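PDB 6W1K: hydroxyglutarate synthase from Oryza sativa, which catalyses the iron(II)- and O2-dependent decarboxylation and hydroxylation of 2-oxoadipate to D-2-hydroxyglutarate, a step of lysine catabolism in plastids. Local coordinates for residues R63-D68 against D138-Y143; K73-F78 against K152-A157; S125-D130 against R178-A183; I144-K149 against T164-I169. All coordinates share one frame; numbering follows the deposited sequence.

How the contacts relate
Contacts 1 and 3 meet on two neighbouring parallel strands of the central mixed sheet, 57-65 and 121-127, their centres about 9 Å apart; backbone bonds from Gly-66 and Thr-64 to Leu-127 join them. Contact 4, its centre also about 9 Å from that of contact 1, shares helix 134-147 with it. Contact 2 has its centre about 15 Å from those of contacts 1 and 4. Along the chain contact 1 closes before contact 4 opens, contact 4 is nested within the loop closed by contact 3, and contact 2 alternates with each of the others. Contacts 1 and 3 thus bring helices 134-147 and 181-189 onto the strand pair at Arg-63, while contacts 2 and 4 join helices and loops beside it.

Contact 1: residues R63-D68 against D138-Y143; sequences RTFGVD and DIIQKY. With OOG (2-oxoadipic acid), chain F.
Ile-140 of helix 134-147 lies over one face of the Phe-65 ring, and this apolar overlap is the closely packed half of the contact. Its CG2 stands 4.2 Å from the centroid of the Phe-65 ring, 17° off the normal, a CH-pi contact. CD1 of Ile-140 comes to 3.9 Å from Phe-65 CE1, so both its branches touch the ring. Val-67 extends the patch, its CG1 reaching Ile-140 CG2 at 4.2 Å.

Toward solvent the contact narrows to one polar pair, the exposed Asp-68 and partly exposed Gln-141. Gln-141 bends at chi2 (65°), which turns CD back toward the loop, and its NE2 donates to Asp-68 OD1 at 2.6 Å. The bond is fairly straight, with the acceptor close to the amide plane, although carboxylate and amide planes stand 73° apart. Asp-68 OD1 also forms a salt bridge with Arg-145, so one carboxylate oxygen serves two donors, its negative charge probably favouring both.

At the far end of segment 63-68, well away from the helix, Arg-63 binds the substrate: NE donates to O1 of 2-oxoadipate at 2.8 Å and NH2 to O2 at 2.6 Å, an almost straight bidentate pair. Strand 57-65 thus carries a substrate-binding arginine and, two residues on, the phenylalanine that meets the helix. Phe-65 also touches Leu-127 of strand 121-127 and Thr-186 of helix 181-189, while Ile-140 reaches Leu-176 of helix 170-179.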
# COMPACT_ATOMS: atom_id res chain seq x y z
N ARG A 63 5.45 0.34 -4.57
CA ARG A 63 5.56 0.51 -6.01
C ARG A 63 7.00 0.30 -6.47
O ARG A 63 7.95 0.64 -5.76
CB ARG A 63 5.10 1.90 -6.43
CG ARG A 63 3.64 2.18 -6.09
CD ARG A 63 3.18 3.49 -6.68
NE ARG A 63 1.78 3.74 -6.40
CZ ARG A 63 1.16 4.89 -6.68
NH1 ARG A 63 1.84 5.87 -7.26
NH2 ARG A 63 -0.11 5.05 -6.38
N THR A 64 7.15 -0.26 -7.67
CA THR A 64 8.49 -0.60 -8.13
C THR A 64 8.61 -0.49 -9.65
O THR A 64 7.60 -0.45 -10.37
CB THR A 64 8.89 -2.02 -7.71
OG1 THR A 64 8.15 -2.97 -8.51
CG2 THR A 64 8.61 -2.31 -6.23
N PHE A 65 9.85 -0.48 -10.13
CA PHE A 65 10.13 -0.54 -11.57
C PHE A 65 10.36 -1.98 -11.99
O PHE A 65 11.32 -2.62 -11.52
CB PHE A 65 11.36 0.29 -11.91
CG PHE A 65 11.14 1.78 -11.83
CD1 PHE A 65 10.23 2.41 -12.65
CD2 PHE A 65 11.91 2.55 -10.98
CE1 PHE A 65 10.07 3.80 -12.61
CE2 PHE A 65 11.77 3.94 -10.93
CZ PHE A 65 10.84 4.56 -11.73
N GLY A 66 9.51 -2.49 -12.87
CA GLY A 66 9.64 -3.85 -13.37
C GLY A 66 10.69 -4.04 -14.45
O GLY A 66 10.38 -4.31 -15.62
N VAL A 67 11.95 -3.89 -14.06
CA VAL A 67 13.06 -4.01 -14.99
C VAL A 67 14.31 -4.34 -14.20
O VAL A 67 14.51 -3.85 -13.08
CB VAL A 67 13.22 -2.72 -15.84
CG1 VAL A 67 13.65 -1.52 -14.99
CG2 VAL A 67 14.20 -2.94 -16.95
N ASP A 68 15.14 -5.22 -14.77
CA ASP A 68 16.48 -5.54 -14.24
C ASP A 68 16.43 -5.93 -12.77
O ASP A 68 17.32 -5.60 -11.98
CB ASP A 68 17.45 -4.37 -14.43
CG ASP A 68 17.70 -4.04 -15.91
OD1 ASP A 68 18.13 -2.90 -16.19
OD2 ASP A 68 17.47 -4.92 -16.78
N ASP A 138 14.64 4.73 -21.51
CA ASP A 138 16.05 5.10 -21.38
C ASP A 138 16.29 5.92 -20.11
O ASP A 138 17.35 5.82 -19.50
CB ASP A 138 16.53 5.90 -22.59
CG ASP A 138 16.68 5.06 -23.84
OD1 ASP A 138 16.60 3.82 -23.75
OD2 ASP A 138 16.86 5.66 -24.92
N ILE A 139 15.32 6.75 -19.73
CA ILE A 139 15.46 7.52 -18.50
C ILE A 139 15.47 6.58 -17.30
O ILE A 139 16.34 6.66 -16.42
CB ILE A 139 14.32 8.55 -18.39
CG1 ILE A 139 14.52 9.72 -19.34
CG2 ILE A 139 14.20 9.04 -16.93
CD1 ILE A 139 13.25 10.52 -19.55
N ILE A 140 14.54 5.63 -17.27
CA ILE A 140 14.49 4.70 -16.15
C ILE A 140 15.76 3.86 -16.12
O ILE A 140 16.34 3.62 -15.04
CB ILE A 140 13.23 3.83 -16.24
CG1 ILE A 140 12.02 4.70 -15.94
CG2 ILE A 140 13.30 2.63 -15.29
CD1 ILE A 140 10.68 4.10 -16.42
N GLN A 141 16.21 3.39 -17.28
CA GLN A 141 17.42 2.60 -17.35
C GLN A 141 18.62 3.37 -16.81
O GLN A 141 19.52 2.78 -16.19
CB GLN A 141 17.69 2.15 -18.78
CG GLN A 141 18.68 1.04 -18.89
CD GLN A 141 18.18 -0.26 -18.25
OE1 GLN A 141 16.99 -0.62 -18.33
NE2 GLN A 141 19.10 -0.98 -17.60
N LYS A 142 18.69 4.68 -17.08
CA LYS A 142 19.79 5.49 -16.57
C LYS A 142 19.84 5.43 -15.04
O LYS A 142 20.91 5.26 -14.44
CB LYS A 142 19.67 6.94 -17.04
CG LYS A 142 20.69 7.90 -16.38
CD LYS A 142 20.61 9.32 -16.93
CE LYS A 142 19.31 10.01 -16.53
NZ LYS A 142 19.35 11.50 -16.81
N TYR A 143 18.69 5.63 -14.40
CA TYR A 143 18.68 5.61 -12.94
C TYR A 143 18.96 4.22 -12.40
O TYR A 143 19.73 4.07 -11.44
CB TYR A 143 17.37 6.17 -12.43
CG TYR A 143 17.32 7.64 -12.64
CD1 TYR A 143 18.02 8.51 -11.83
CD2 TYR A 143 16.64 8.17 -13.70
CE1 TYR A 143 18.01 9.86 -12.03
CE2 TYR A 143 16.60 9.51 -13.89
CZ TYR A 143 17.30 10.36 -13.06
OH TYR A 143 17.32 11.73 -13.25
C2 OOG F . -1.63 0.50 -4.78
C3 OOG F . -3.10 0.76 -5.12
C4 OOG F . -3.89 -0.55 -5.04
C6 OOG F . -5.61 -1.52 -3.27
O4 OOG F . -6.25 -2.13 -4.15
O3 OOG F . -6.08 -1.42 -2.11
C5 OOG F . -4.26 -0.90 -3.59
C1 OOG F . -0.75 1.73 -5.07
O1 OOG F . 0.42 1.61 -5.16
O2 OOG F . -1.30 3.00 -5.23
O5 OOG F . -3.49 -0.69 -2.72

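Contact 2: residues K73-F78 against K152-A157; sequences KSLAEF and KHATLA
With CG of Phe-78 anti to its backbone N (chi1 169°) and CG2 of Thr-155 likewise anti to its own, the threonine methyl comes to rest over the ring face where helix 72-81 packs against the first turn of helix 154-160. This is a partly buried helix-helix contact. Thr-155 CG2 sits over the centre of the Phe-78 ring, 3.8 Å from the centroid and 4° off the normal, a CH-pi contact that touches all six ring carbons about evenly. The hydroxyl lies nearer the root of the same side chain, with Thr-155 OG1 3.3 Å from Phe-78 CB. Val-25 of helix 16-36 touches both residues.

One turn earlier in helix 72-81, next to the small Ala-154, the backbones come close: the CA atoms of Leu-75 and Ala-154 are 5.9 Å apart. Ala-154 CB meets Leu-75 CD2 at 4.0 Å. The hydroxyl of Ser-74 is turned to Gly-71 and Tyr-191 instead. No direct hydrogen bond joins the two segments, and polar groups are linked through water. One water accepts from Thr-155 N and gives a weak bond to Ser-74 O, a carbonyl oxygen that also lies 3.5 Å from Ala-154 CB.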
# COMPACT_ATOMS: atom_id res chain seq x y z
N LYS A 73 9.86 -8.68 -7.24
CA LYS A 73 10.70 -9.66 -6.56
C LYS A 73 11.71 -9.00 -5.61
O LYS A 73 12.15 -9.65 -4.65
CB LYS A 73 11.41 -10.52 -7.59
CG LYS A 73 12.35 -9.74 -8.48
CD LYS A 73 13.26 -10.66 -9.28
CE LYS A 73 12.66 -11.03 -10.61
NZ LYS A 73 13.72 -11.29 -11.64
N SER A 74 12.07 -7.73 -5.85
CA SER A 74 13.09 -7.09 -5.04
C SER A 74 12.60 -6.85 -3.62
O SER A 74 13.41 -6.81 -2.68
CB SER A 74 13.56 -5.78 -5.72
OG SER A 74 12.58 -4.76 -5.61
N LEU A 75 11.30 -6.72 -3.44
CA LEU A 75 10.72 -6.65 -2.10
C LEU A 75 10.10 -7.96 -1.65
O LEU A 75 10.08 -8.24 -0.45
CB LEU A 75 9.63 -5.59 -2.03
CG LEU A 75 10.09 -4.17 -1.73
CD1 LEU A 75 8.88 -3.27 -2.02
CD2 LEU A 75 10.60 -4.06 -0.32
N ALA A 76 9.58 -8.75 -2.58
CA ALA A 76 8.81 -9.92 -2.17
C ALA A 76 9.65 -10.89 -1.38
O ALA A 76 9.14 -11.56 -0.50
CB ALA A 76 8.22 -10.66 -3.36
N GLU A 77 10.94 -11.01 -1.72
CA GLU A 77 11.81 -11.97 -1.05
C GLU A 77 11.95 -11.69 0.45
O GLU A 77 12.08 -12.62 1.26
CB GLU A 77 13.18 -11.94 -1.73
CG GLU A 77 14.06 -13.12 -1.47
CD GLU A 77 15.52 -12.86 -1.85
OE1 GLU A 77 16.40 -13.54 -1.26
OE2 GLU A 77 15.80 -11.98 -2.72
N PHE A 78 12.00 -10.42 0.83
CA PHE A 78 11.99 -10.09 2.25
C PHE A 78 10.76 -10.67 2.93
O PHE A 78 10.86 -11.37 3.95
CB PHE A 78 12.02 -8.57 2.45
CG PHE A 78 11.74 -8.16 3.89
CD1 PHE A 78 12.64 -8.45 4.89
CD2 PHE A 78 10.56 -7.51 4.21
CE1 PHE A 78 12.40 -8.08 6.23
CE2 PHE A 78 10.30 -7.14 5.53
CZ PHE A 78 11.21 -7.44 6.55
N LYS A 152 19.00 -5.45 -4.53
CA LYS A 152 19.18 -6.54 -3.58
C LYS A 152 18.98 -6.10 -2.13
O LYS A 152 19.05 -6.94 -1.22
CB LYS A 152 20.56 -7.19 -3.74
CG LYS A 152 20.78 -7.80 -5.12
CD LYS A 152 22.18 -8.36 -5.28
CE LYS A 152 22.31 -9.78 -4.68
NZ LYS A 152 23.69 -10.31 -4.93
N HIS A 153 18.68 -4.83 -1.89
CA HIS A 153 18.56 -4.29 -0.53
C HIS A 153 17.42 -3.33 -0.47
O HIS A 153 17.49 -2.27 0.18
CB HIS A 153 19.89 -3.68 -0.07
CG HIS A 153 20.99 -4.68 -0.11
ND1 HIS A 153 21.10 -5.68 0.84
CD2 HIS A 153 21.90 -4.96 -1.06
CE1 HIS A 153 22.09 -6.49 0.50
NE2 HIS A 153 22.60 -6.06 -0.64
N ALA A 154 16.31 -3.70 -1.11
CA ALA A 154 15.16 -2.81 -1.19
C ALA A 154 14.56 -2.54 0.18
O ALA A 154 14.04 -1.45 0.43
CB ALA A 154 14.08 -3.41 -2.12
N THR A 155 14.61 -3.52 1.08
CA THR A 155 14.03 -3.30 2.41
C THR A 155 14.85 -2.32 3.24
O THR A 155 14.28 -1.48 3.95
CB THR A 155 13.91 -4.65 3.12
OG1 THR A 155 13.21 -5.53 2.24
CG2 THR A 155 13.15 -4.53 4.41
N LEU A 156 16.17 -2.40 3.15
CA LEU A 156 17.03 -1.39 3.75
C LEU A 156 16.68 0.00 3.23
O LEU A 156 16.57 0.96 4.00
CB LEU A 156 18.49 -1.72 3.44
CG LEU A 156 19.46 -2.33 4.44
CD1 LEU A 156 20.79 -2.39 3.71
CD2 LEU A 156 19.49 -1.49 5.66
N ALA A 157 16.50 0.13 1.92
CA ALA A 157 16.08 1.40 1.33
C ALA A 157 14.75 1.87 1.93
O ALA A 157 14.59 3.04 2.30
CB ALA A 157 15.97 1.26 -0.18
O HOH W 1 15.81 -6.76 -2.31
O HOH W 2 15.13 -6.46 0.33
O HOH W 3 17.10 -9.18 -2.22

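Contact 3: residues S125-D130 against R178-A183; sequences SELLVD and RESEYA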
# COMPACT_ATOMS: atom_id res chain seq x y z
N SER A 125 3.24 -3.66 -6.45
CA SER A 125 3.02 -3.50 -7.88
C SER A 125 4.36 -3.17 -8.54
O SER A 125 5.34 -2.80 -7.88
CB SER A 125 1.97 -2.43 -8.12
OG SER A 125 2.36 -1.19 -7.60
N GLU A 126 4.41 -3.38 -9.85
CA GLU A 126 5.55 -2.96 -10.64
C GLU A 126 5.10 -2.36 -11.97
O GLU A 126 4.12 -2.81 -12.56
CB GLU A 126 6.52 -4.12 -10.92
CG GLU A 126 5.98 -5.22 -11.82
CD GLU A 126 6.90 -6.45 -11.91
OE1 GLU A 126 7.89 -6.58 -11.14
OE2 GLU A 126 6.63 -7.30 -12.77
N LEU A 127 5.83 -1.37 -12.43
CA LEU A 127 5.62 -0.82 -13.77
C LEU A 127 6.27 -1.72 -14.83
O LEU A 127 7.44 -2.11 -14.70
CB LEU A 127 6.20 0.58 -13.82
CG LEU A 127 6.08 1.35 -15.14
CD1 LEU A 127 4.70 1.80 -15.47
CD2 LEU A 127 7.03 2.55 -14.98
N LEU A 128 5.52 -2.02 -15.88
CA LEU A 128 6.02 -2.83 -16.99
C LEU A 128 6.78 -1.90 -17.93
O LEU A 128 6.26 -1.40 -18.93
CB LEU A 128 4.88 -3.56 -17.68
CG LEU A 128 4.02 -4.45 -16.77
CD1 LEU A 128 2.78 -4.91 -17.53
CD2 LEU A 128 4.83 -5.62 -16.25
N VAL A 129 8.05 -1.70 -17.58
CA VAL A 129 8.86 -0.64 -18.18
C VAL A 129 9.01 -0.86 -19.67
O VAL A 129 9.01 0.10 -20.46
CB VAL A 129 10.24 -0.58 -17.49
CG1 VAL A 129 11.19 0.41 -18.20
CG2 VAL A 129 10.07 -0.15 -16.08
N ASP A 130 9.14 -2.11 -20.09
CA ASP A 130 9.36 -2.39 -21.50
C ASP A 130 8.15 -2.05 -22.34
O ASP A 130 8.24 -2.16 -23.56
CB ASP A 130 9.75 -3.86 -21.70
CG ASP A 130 8.67 -4.82 -21.25
OD1 ASP A 130 7.62 -4.36 -20.76
OD2 ASP A 130 8.89 -6.04 -21.37
N ARG A 178 4.66 12.90 -17.73
CA ARG A 178 3.77 13.07 -18.87
C ARG A 178 3.31 11.74 -19.45
O ARG A 178 2.22 11.66 -20.04
CB ARG A 178 4.46 13.92 -19.94
CG ARG A 178 4.54 15.42 -19.61
CD ARG A 178 5.44 16.15 -20.60
NE ARG A 178 5.85 17.46 -20.09
CZ ARG A 178 7.10 17.92 -20.10
NH1 ARG A 178 8.09 17.18 -20.58
NH2 ARG A 178 7.36 19.14 -19.62
N GLU A 179 4.12 10.69 -19.31
CA GLU A 179 3.76 9.39 -19.85
C GLU A 179 3.22 8.43 -18.80
O GLU A 179 2.31 7.64 -19.10
CB GLU A 179 4.98 8.74 -20.51
CG GLU A 179 4.69 7.35 -21.09
CD GLU A 179 5.82 6.80 -21.94
OE1 GLU A 179 6.91 7.43 -21.95
OE2 GLU A 179 5.62 5.76 -22.62
N SER A 180 3.77 8.46 -17.59
CA SER A 180 3.35 7.54 -16.54
C SER A 180 3.52 8.23 -15.19
O SER A 180 4.65 8.37 -14.70
CB SER A 180 4.15 6.24 -16.57
OG SER A 180 3.90 5.52 -15.36
N GLU A 181 2.41 8.63 -14.58
CA GLU A 181 2.48 9.21 -13.24
C GLU A 181 3.01 8.22 -12.22
O GLU A 181 3.65 8.61 -11.24
CB GLU A 181 1.11 9.72 -12.84
CG GLU A 181 0.63 10.83 -13.81
CD GLU A 181 -0.46 11.70 -13.22
OE1 GLU A 181 -0.12 12.49 -12.32
OE2 GLU A 181 -1.63 11.59 -13.64
N TYR A 182 2.71 6.94 -12.41
CA TYR A 182 3.29 5.92 -11.56
C TYR A 182 4.80 5.94 -11.64
O TYR A 182 5.49 5.88 -10.62
CB TYR A 182 2.72 4.56 -11.99
CG TYR A 182 3.16 3.37 -11.16
CD1 TYR A 182 4.45 2.87 -11.26
CD2 TYR A 182 2.27 2.72 -10.32
CE1 TYR A 182 4.87 1.80 -10.53
CE2 TYR A 182 2.68 1.62 -9.57
CZ TYR A 182 3.97 1.16 -9.70
OH TYR A 182 4.41 0.07 -9.01
N ALA A 183 5.35 6.00 -12.86
CA ALA A 183 6.81 6.03 -13.01
C ALA A 183 7.40 7.23 -12.28
O ALA A 183 8.45 7.13 -11.65
CB ALA A 183 7.22 6.07 -14.48
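Tyr-182 extends its ring alongside strand 121-127, overlapping the stretch from Ser-125 to Leu-127. CG is anti to the backbone N (chi1 -177°) and leaves helix 181-189 on the side of the sheet, and the ring continues from it to the strand. Its CE1 lies 3.8 Å from Leu-127 CB, while at the ring edge the phenol donates to Ser-125 OG, with 2.8 Å between Tyr-182 OH and that oxygen. The serine hydroxyl is close to the plane of the ring.

Leu-127 fills the other half of the contact with its two methyl groups. CD2 packs on Ala-183 CB at 3.6 Å, and CD1 reaches Ser-180 OG at 3.8 Å. Ser-180 is the N-cap of helix 181-189, and its hydroxyl makes the capping bond: Ala-183 N donates to Ser-180 OG at 2.9 Å, with an N-H...O angle of 162°. The sheet leucine thus packs directly against a capped helix start, in a wholly buried interface.

Tyr-182 OH also accepts from Thr-64 N, so the phenol oxygen is held by bonds to two adjacent strands. By packing on CB of the substrate-binding Arg-63 and gripping the neighbouring Thr-64 N, Tyr-182 may act as a second-shell residue that helps to position the arginine.

Contact 4: residues I144-K149 against T164-I169; sequences IRTSGK and TWEKPI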
# COMPACT_ATOMS: atom_id res chain seq x y z
N ILE A 144 18.38 3.19 -13.03
CA ILE A 144 18.65 1.82 -12.61
C ILE A 144 20.16 1.54 -12.66
O ILE A 144 20.71 0.90 -11.76
CB ILE A 144 17.86 0.82 -13.47
CG1 ILE A 144 16.35 0.85 -13.21
CG2 ILE A 144 18.39 -0.59 -13.27
CD1 ILE A 144 15.96 0.77 -11.82
N ARG A 145 20.84 2.01 -13.71
CA ARG A 145 22.29 1.82 -13.78
C ARG A 145 23.00 2.51 -12.61
O ARG A 145 23.93 1.94 -12.03
CB ARG A 145 22.84 2.30 -15.12
CG ARG A 145 22.50 1.36 -16.29
CD ARG A 145 22.98 -0.11 -16.06
NE ARG A 145 21.87 -1.05 -15.75
CZ ARG A 145 21.92 -2.01 -14.83
NH1 ARG A 145 23.02 -2.19 -14.09
NH2 ARG A 145 20.86 -2.79 -14.63
N THR A 146 22.54 3.70 -12.21
CA THR A 146 23.20 4.40 -11.12
C THR A 146 23.05 3.70 -9.78
O THR A 146 23.81 3.99 -8.84
CB THR A 146 22.71 5.86 -10.96
OG1 THR A 146 21.42 5.94 -10.33
CG2 THR A 146 22.66 6.60 -12.29
N SER A 147 22.08 2.79 -9.67
CA SER A 147 21.70 2.10 -8.43
C SER A 147 22.50 0.85 -8.18
O SER A 147 22.50 0.34 -7.05
CB SER A 147 20.20 1.76 -8.49
OG SER A 147 19.72 1.23 -7.26
N GLY A 148 23.18 0.33 -9.19
CA GLY A 148 23.95 -0.89 -9.01
C GLY A 148 23.09 -2.04 -8.50
O GLY A 148 22.01 -2.34 -9.03
N LYS A 149 23.55 -2.67 -7.43
CA LYS A 149 22.83 -3.76 -6.80
C LYS A 149 21.93 -3.30 -5.67
O LYS A 149 21.57 -4.09 -4.79
CB LYS A 149 23.83 -4.82 -6.33
CG LYS A 149 24.46 -5.55 -7.52
CD LYS A 149 25.21 -6.80 -7.08
CE LYS A 149 25.91 -7.51 -8.25
NZ LYS A 149 24.91 -8.16 -9.15
N THR A 164 17.78 4.29 -4.02
CA THR A 164 19.01 3.56 -4.33
C THR A 164 19.71 4.10 -5.58
O THR A 164 20.94 3.99 -5.70
CB THR A 164 18.71 2.07 -4.53
OG1 THR A 164 17.75 1.89 -5.58
CG2 THR A 164 18.18 1.47 -3.23
N TRP A 165 18.96 4.70 -6.48
CA TRP A 165 19.51 5.43 -7.61
C TRP A 165 19.86 6.87 -7.25
O TRP A 165 19.48 7.39 -6.21
CB TRP A 165 18.53 5.42 -8.76
CG TRP A 165 17.10 5.67 -8.41
CD1 TRP A 165 16.51 6.87 -8.17
CD2 TRP A 165 16.08 4.67 -8.27
NE1 TRP A 165 15.16 6.68 -7.92
CE2 TRP A 165 14.89 5.33 -7.94
CE3 TRP A 165 16.06 3.29 -8.40
CZ2 TRP A 165 13.67 4.65 -7.76
CZ3 TRP A 165 14.85 2.60 -8.20
CH2 TRP A 165 13.69 3.28 -7.89
N GLU A 166 20.59 7.52 -8.15
CA GLU A 166 20.97 8.90 -7.88
C GLU A 166 19.72 9.77 -7.85
O GLU A 166 18.70 9.44 -8.43
CB GLU A 166 21.95 9.42 -8.93
CG GLU A 166 21.35 9.57 -10.33
CD GLU A 166 22.38 10.13 -11.33
OE1 GLU A 166 23.57 10.24 -10.96
OE2 GLU A 166 22.01 10.44 -12.49
N LYS A 167 19.84 10.91 -7.17
CA LYS A 167 18.73 11.86 -7.10
C LYS A 167 18.36 12.28 -8.51
O LYS A 167 19.24 12.58 -9.31
CB LYS A 167 19.14 13.09 -6.30
CG LYS A 167 18.01 13.80 -5.57
CD LYS A 167 18.52 14.95 -4.68
CE LYS A 167 17.87 14.91 -3.29
NZ LYS A 167 17.46 16.28 -2.76
N PRO A 168 17.08 12.32 -8.85
CA PRO A 168 16.69 12.63 -10.24
C PRO A 168 16.82 14.11 -10.56
O PRO A 168 16.78 14.97 -9.67
CB PRO A 168 15.22 12.22 -10.30
CG PRO A 168 14.89 11.63 -8.98
CD PRO A 168 15.94 11.95 -8.00
N ILE A 169 17.04 14.40 -11.86
CA ILE A 169 16.96 15.76 -12.37
C ILE A 169 15.51 16.02 -12.76
O ILE A 169 14.78 15.11 -13.17
CB ILE A 169 17.92 16.03 -13.55
CG1 ILE A 169 17.50 15.19 -14.75
CG2 ILE A 169 19.35 15.70 -13.14
CD1 ILE A 169 18.42 15.32 -15.92
O HOH W 4 22.05 1.61 -4.66
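Thr-146 and Ser-147, on the last turn of helix 134-147, hold the loop 164-169 by two hydroxyl bonds, docking an irregular connection that leads into helix 170-179 on the C-terminal end of the helix. Thr-146 OG1 accepts from Glu-166 N at 2.8 Å, nearly straight at 168°, and itself bonds back to the carbonyl of Tyr-143, so that a loop N-H is tied to the helix backbone through one hydroxyl. Ser-147 OG and Thr-164 OG1 share a hydrogen bond of 2.7 Å, and Tyr-70 bonds the same serine oxygen. Gly-148, with positive phi (56°), is the first residue to leave helical geometry.

Around these bonds the backbones come close: the CA atoms of Ser-147 and Trp-165 are 4.1 Å apart, and Ser-147 CA makes a CH...O contact of 3.4 Å with Thr-164 O. Glu-166 crosses Thr-146 at about a right angle, and the methyl CG2 of Thr-146 lies 3.7 Å from Glu-166 CD. The indole of Trp-165 reaches inward, where its NE1 bonds Leu-187 O and its ring meets that of Phe-65. Ile-144 completes this inner packing, its CD1 lying 4.2 Å from Trp-165 CZ3. A single water bridges the two backbones, donating to Ser-147 O at 2.7 Å and to Thr-164 O at 2.8 Å.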